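Local coordinates for probable acetyltransferase (Pseudomonas aeruginosa PAO1, PDB 2EUI), which is probably an acyltransferase of the GNAT family that forms a dimer, although its substrate is unknown, at residues A[21-24]-A[28-31]; A[115-120]-A[128-133]. One frame throughout, in Å; residues are numbered along the deposited sequence.

Contact 1: residues A[21-24]-A[28-31]; sequences YREF and LSYP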
loop_
_atom_site.group_PDB
_atom_site.type_symbol
_atom_site.label_atom_id
_atom_site.label_comp_id
_atom_site.label_asym_id
_atom_site.label_seq_id
_atom_site.Cartn_x
_atom_site.Cartn_y
_atom_site.Cartn_z
ATOM N N TYR A 21 12.173 11.437 12.228
ATOM C CA TYR A 21 11.800 10.053 11.926
ATOM C C TYR A 21 12.620 9.461 10.773
ATOM O O TYR A 21 13.207 8.386 10.900
ATOM C CB TYR A 21 10.311 10.007 11.576
ATOM C CG TYR A 21 9.873 8.752 10.862
ATOM C CD1 TYR A 21 9.841 7.527 11.521
ATOM C CD2 TYR A 21 9.493 8.789 9.524
ATOM C CE1 TYR A 21 9.440 6.373 10.869
ATOM C CE2 TYR A 21 9.095 7.644 8.866
ATOM C CZ TYR A 21 9.068 6.435 9.542
ATOM O OH TYR A 21 8.660 5.287 8.897
ATOM N N ARG A 22 12.648 10.174 9.650
ATOM C CA ARG A 22 13.378 9.732 8.478
ATOM C C ARG A 22 14.866 9.698 8.776
ATOM O O ARG A 22 15.583 8.802 8.334
ATOM C CB ARG A 22 13.102 10.675 7.296
ATOM C CG ARG A 22 11.642 10.701 6.826
ATOM C CD ARG A 22 11.431 11.630 5.637
ATOM N NE ARG A 22 12.333 11.310 4.531
ATOM C CZ ARG A 22 13.517 11.887 4.341
ATOM N NH1 ARG A 22 13.936 12.819 5.184
ATOM N NH2 ARG A 22 14.282 11.535 3.321
ATOM N N GLU A 23 15.337 10.680 9.532
ATOM C CA GLU A 23 16.753 10.733 9.866
ATOM C C GLU A 23 17.105 9.580 10.788
ATOM O O GLU A 23 18.136 8.926 10.614
ATOM C CB GLU A 23 17.095 12.056 10.546
ATOM C CG GLU A 23 16.856 13.263 9.688
ATOM C CD GLU A 23 17.230 14.547 10.390
ATOM O OE1 GLU A 23 16.683 14.812 11.490
ATOM O OE2 GLU A 23 18.070 15.297 9.840
ATOM N N PHE A 24 16.231 9.333 11.758
ATOM C CA PHE A 24 16.446 8.279 12.733
ATOM C C PHE A 24 16.576 6.908 12.090
ATOM O O PHE A 24 17.166 6.001 12.668
ATOM C CB PHE A 24 15.301 8.259 13.743
ATOM C CG PHE A 24 15.457 7.220 14.810
ATOM C CD1 PHE A 24 16.225 7.472 15.939
ATOM C CD2 PHE A 24 14.856 5.970 14.671
ATOM C CE1 PHE A 24 16.394 6.492 16.921
ATOM C CE2 PHE A 24 15.020 4.985 15.641
ATOM C CZ PHE A 24 15.791 5.245 16.771
ATOM N N LEU A 28 18.573 10.887 4.405
ATOM C CA LEU A 28 19.097 12.249 4.376
ATOM C C LEU A 28 17.865 13.067 4.776
ATOM O O LEU A 28 16.748 12.742 4.384
ATOM C CB LEU A 28 19.568 12.619 2.973
ATOM C CG LEU A 28 21.079 12.572 2.728
ATOM C CD1 LEU A 28 21.580 11.150 2.693
ATOM C CD2 LEU A 28 21.363 13.252 1.414
ATOM N N SER A 29 18.070 14.121 5.550
ATOM C CA SER A 29 16.958 14.892 6.062
ATOM C C SER A 29 15.990 15.621 5.135
ATOM O O SER A 29 14.821 15.787 5.496
ATOM C CB SER A 29 17.460 15.853 7.140
ATOM O OG SER A 29 18.633 16.522 6.729
ATOM N N TYR A 30 16.457 16.035 3.955
ATOM C CA TYR A 30 15.637 16.752 2.965
ATOM C C TYR A 30 14.448 17.466 3.613
ATOM O O TYR A 30 13.287 17.079 3.410
ATOM C CB TYR A 30 15.087 15.774 1.914
ATOM C CG TYR A 30 16.132 15.003 1.162
ATOM C CD1 TYR A 30 17.180 15.657 0.525
ATOM C CD2 TYR A 30 16.050 13.623 1.047
ATOM C CE1 TYR A 30 18.117 14.957 -0.213
ATOM C CE2 TYR A 30 16.984 12.908 0.306
ATOM C CZ TYR A 30 18.017 13.586 -0.321
ATOM O OH TYR A 30 18.968 12.897 -1.044
ATOM N N PRO A 31 14.707 18.529 4.372
ATOM C CA PRO A 31 13.653 19.284 5.052
ATOM C C PRO A 31 12.497 19.737 4.178
ATOM O O PRO A 31 11.338 19.598 4.563
ATOM C CB PRO A 31 14.407 20.461 5.650
ATOM C CG PRO A 31 15.744 19.878 5.901
ATOM C CD PRO A 31 16.017 19.129 4.638
#
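Arg-22 reaches from the last turn of helix 11-24 to the backbone carbonyl of Leu-28, gripping this one oxygen with both terminal nitrogens. NH1 and NH2 each donate to Leu-28 O at 2.9 Å, and because one acceptor serves both, neither bond is straight: both N-H...O angles are near 140°. The oxygen lies slightly out of the guanidinium plane. NH2 lies almost in line with the C=O, whereas NH1 approaches more obliquely to it and lies 3.1 Å from Ser-29 O. On the NH2 side the Tyr-30 ring presents its edge, CD2 standing 3.6 Å from Arg-22 NH2. A long side chain with several N-H groups suits this place: CG leaves anti to the carbonyl carbon of Arg-22, and a bend at chi3 (54°) turns the guanidinium onto the loop. Beside it, the aliphatic part of Glu-23 brings CG to 3.7 Å from Ser-29 CB; the small serine suits a place where the Glu-23 and Ser-29 CA atoms are 5.6 Å apart. The segments belong to the helix-loop-helix after the first strand of the GNAT fold, where 28-31 leads from helix 11-24 into helix 31-44. Tyr-30 is the N-cap residue of the second helix, and Pro-31, with no N-H to offer, fits the first turn. Tyr-30 O accepts a hydrogen bond from Ser-34 OG, one turn into that helix. Leu-28 CB lies 3.7 Å above one face of the Tyr-30 ring, toward its rim, while the phenol OH bonds to Leu-152 O near the C-terminus. Ser-72 O and Leu-73 O of the second subunit accept weak hydrogen bonds from Arg-22 NE and NH2, respectively, and its Leu-75 packs on Arg-22 and Tyr-30.

Contact 2: residues A[115-120]-A[128-133]; sequences MRVSTS and KVYESI
Val-117, on strand 112-120, and Tyr-130, in the last turn of helix 124-131, have their CA atoms 8.3 Å apart, and both CB atoms point into the gap between strand and helix. This is a strand-helix unit of the GNAT fold, strand 112-120 followed by helix 124-131, which packs against the sheet. The first torsion of Val-117 swings CG2 away from the backbone N and beside the carbonyl carbon, which carries this methyl over one face of the Tyr-130 ring, displaced toward the hydroxyl end. CG2 stands 3.6 Å from the ring centroid, 22° off the normal, a CH-pi contact. A beta-branched residue suits the strand here, and the flat ring gives its methyl a broad surface to rest on. Thr-119, two residues along on the same side of the strand, brings its CG2 obliquely to 4.3 Å from Tyr-130 CE2. Leu-81 and Ile-84 of strand 76-86 add aliphatic cover to the tyrosine, and the Val-117 strand pairs antiparallel with a strand of the second subunit. Thr-119 divides its branches: while the methyl lies near the ring, OG1 is hydrogen-bonded to Asn-123 ND2.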
loop_
_atom_site.group_PDB
_atom_site.type_symbol
_atom_site.label_atom_id
_atom_site.label_comp_id
_atom_site.label_asym_id
_atom_site.label_seq_id
_atom_site.Cartn_x
_atom_site.Cartn_y
_atom_site.Cartn_z
HETATM N N MSE A 115 -4.558 -5.210 8.339
HETATM C CA MSE A 115 -3.638 -4.101 8.381
HETATM C C MSE A 115 -2.361 -4.782 7.948
HETATM O O MSE A 115 -2.094 -5.917 8.350
HETATM C CB MSE A 115 -3.470 -3.566 9.798
HETATM C CG MSE A 115 -4.557 -2.625 10.276
HETATM SE SE MSE A 115 -4.065 -1.904 12.005
HETATM C CE MSE A 115 -3.226 -0.256 11.438
ATOM N N ARG A 116 -1.582 -4.102 7.120
ATOM C CA ARG A 116 -0.333 -4.651 6.625
ATOM C C ARG A 116 0.776 -3.640 6.902
ATOM O O ARG A 116 0.599 -2.437 6.708
ATOM C CB ARG A 116 -0.478 -4.941 5.122
ATOM C CG ARG A 116 0.791 -5.374 4.395
ATOM C CD ARG A 116 1.702 -4.179 4.041
ATOM N NE ARG A 116 2.757 -4.527 3.083
ATOM C CZ ARG A 116 2.534 -4.918 1.824
ATOM N NH1 ARG A 116 1.287 -5.015 1.357
ATOM N NH2 ARG A 116 3.559 -5.206 1.025
ATOM N N VAL A 117 1.912 -4.129 7.381
ATOM C CA VAL A 117 3.042 -3.260 7.671
ATOM C C VAL A 117 4.298 -3.824 7.015
ATOM O O VAL A 117 4.454 -5.031 6.875
ATOM C CB VAL A 117 3.280 -3.118 9.206
ATOM C CG1 VAL A 117 3.754 -4.428 9.779
ATOM C CG2 VAL A 117 4.299 -2.034 9.482
ATOM N N SER A 118 5.194 -2.937 6.607
ATOM C CA SER A 118 6.431 -3.354 5.972
ATOM C C SER A 118 7.539 -2.495 6.562
ATOM O O SER A 118 7.381 -1.279 6.672
ATOM C CB SER A 118 6.326 -3.141 4.460
ATOM O OG SER A 118 7.449 -3.668 3.793
ATOM N N THR A 119 8.646 -3.129 6.952
ATOM C CA THR A 119 9.778 -2.416 7.548
ATOM C C THR A 119 11.137 -3.110 7.341
ATOM O O THR A 119 11.208 -4.315 7.074
ATOM C CB THR A 119 9.539 -2.201 9.053
ATOM O OG1 THR A 119 10.536 -1.319 9.584
ATOM C CG2 THR A 119 9.591 -3.528 9.793
ATOM N N SER A 120 12.210 -2.338 7.469
ATOM C CA SER A 120 13.574 -2.836 7.275
ATOM C C SER A 120 13.949 -4.053 8.106
ATOM O O SER A 120 13.665 -4.113 9.306
ATOM C CB SER A 120 14.585 -1.718 7.553
ATOM O OG SER A 120 15.914 -2.215 7.595
ATOM N N LYS A 128 9.807 -5.390 16.832
ATOM C CA LYS A 128 9.342 -5.903 18.112
ATOM C C LYS A 128 8.019 -5.233 18.490
ATOM O O LYS A 128 7.058 -5.898 18.874
ATOM C CB LYS A 128 10.389 -5.640 19.195
ATOM C CG LYS A 128 10.207 -6.497 20.447
ATOM C CD LYS A 128 10.596 -5.753 21.724
ATOM C CE LYS A 128 9.574 -4.670 22.055
ATOM N NZ LYS A 128 8.222 -5.271 22.251
ATOM N N VAL A 129 7.987 -3.910 18.381
ATOM C CA VAL A 129 6.797 -3.131 18.691
ATOM C C VAL A 129 5.618 -3.625 17.859
ATOM O O VAL A 129 4.521 -3.820 18.380
ATOM C CB VAL A 129 7.025 -1.650 18.386
ATOM C CG1 VAL A 129 5.758 -0.854 18.659
ATOM C CG2 VAL A 129 8.182 -1.136 19.212
ATOM N N TYR A 130 5.847 -3.828 16.565
ATOM C CA TYR A 130 4.795 -4.310 15.673
ATOM C C TYR A 130 4.243 -5.659 16.123
ATOM O O TYR A 130 3.027 -5.863 16.161
ATOM C CB TYR A 130 5.319 -4.432 14.227
ATOM C CG TYR A 130 5.422 -3.110 13.514
ATOM C CD1 TYR A 130 4.364 -2.208 13.549
ATOM C CD2 TYR A 130 6.570 -2.753 12.813
ATOM C CE1 TYR A 130 4.440 -0.993 12.912
ATOM C CE2 TYR A 130 6.658 -1.529 12.165
ATOM C CZ TYR A 130 5.585 -0.655 12.220
ATOM O OH TYR A 130 5.626 0.559 11.575
ATOM N N GLU A 131 5.149 -6.577 16.449
ATOM C CA GLU A 131 4.773 -7.913 16.890
ATOM C C GLU A 131 3.954 -7.877 18.176
ATOM O O GLU A 131 3.019 -8.669 18.361
ATOM C CB GLU A 131 6.032 -8.765 17.069
ATOM C CG GLU A 131 6.661 -9.136 15.724
ATOM C CD GLU A 131 7.987 -9.875 15.835
ATOM O OE1 GLU A 131 8.060 -10.912 16.534
ATOM O OE2 GLU A 131 8.962 -9.419 15.198
ATOM N N SER A 132 4.292 -6.926 19.039
ATOM C CA SER A 132 3.616 -6.769 20.314
ATOM C C SER A 132 2.224 -6.159 20.183
ATOM O O SER A 132 1.518 -6.015 21.176
ATOM C CB SER A 132 4.454 -5.900 21.247
ATOM O OG SER A 132 4.406 -4.549 20.835
ATOM N N ILE A 133 1.819 -5.786 18.979
ATOM C CA ILE A 133 0.493 -5.217 18.822
ATOM C C ILE A 133 -0.343 -6.052 17.869
ATOM O O ILE A 133 -1.360 -5.589 17.349
ATOM C CB ILE A 133 0.548 -3.761 18.315
ATOM C CG1 ILE A 133 1.074 -3.711 16.883
ATOM C CG2 ILE A 133 1.455 -2.930 19.226
ATOM C CD1 ILE A 133 1.063 -2.313 16.302
#

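In the fold
Contact 2 is core and contact 1 is surface, though Arg-22 itself is buried, and the chemistry follows. In 115-120 with 128-133 a strand meets the helix laid on it mainly through a buried valine methyl and an aromatic ring, with no hydrogen bond across. In 21-24 with 28-31 a helix end meets the loop after it, and the arginine gives two hydrogen bonds to a carbonyl of a loop residue. The two share no element and lie in series along the chain; the centres of contact 1 and contact 2 are about 21 Å apart. Both touch the second subunit differently: contact 2 through a beta ladder that continues the sheet, contact 1 through weak side-chain hydrogen bonds and leucine packing.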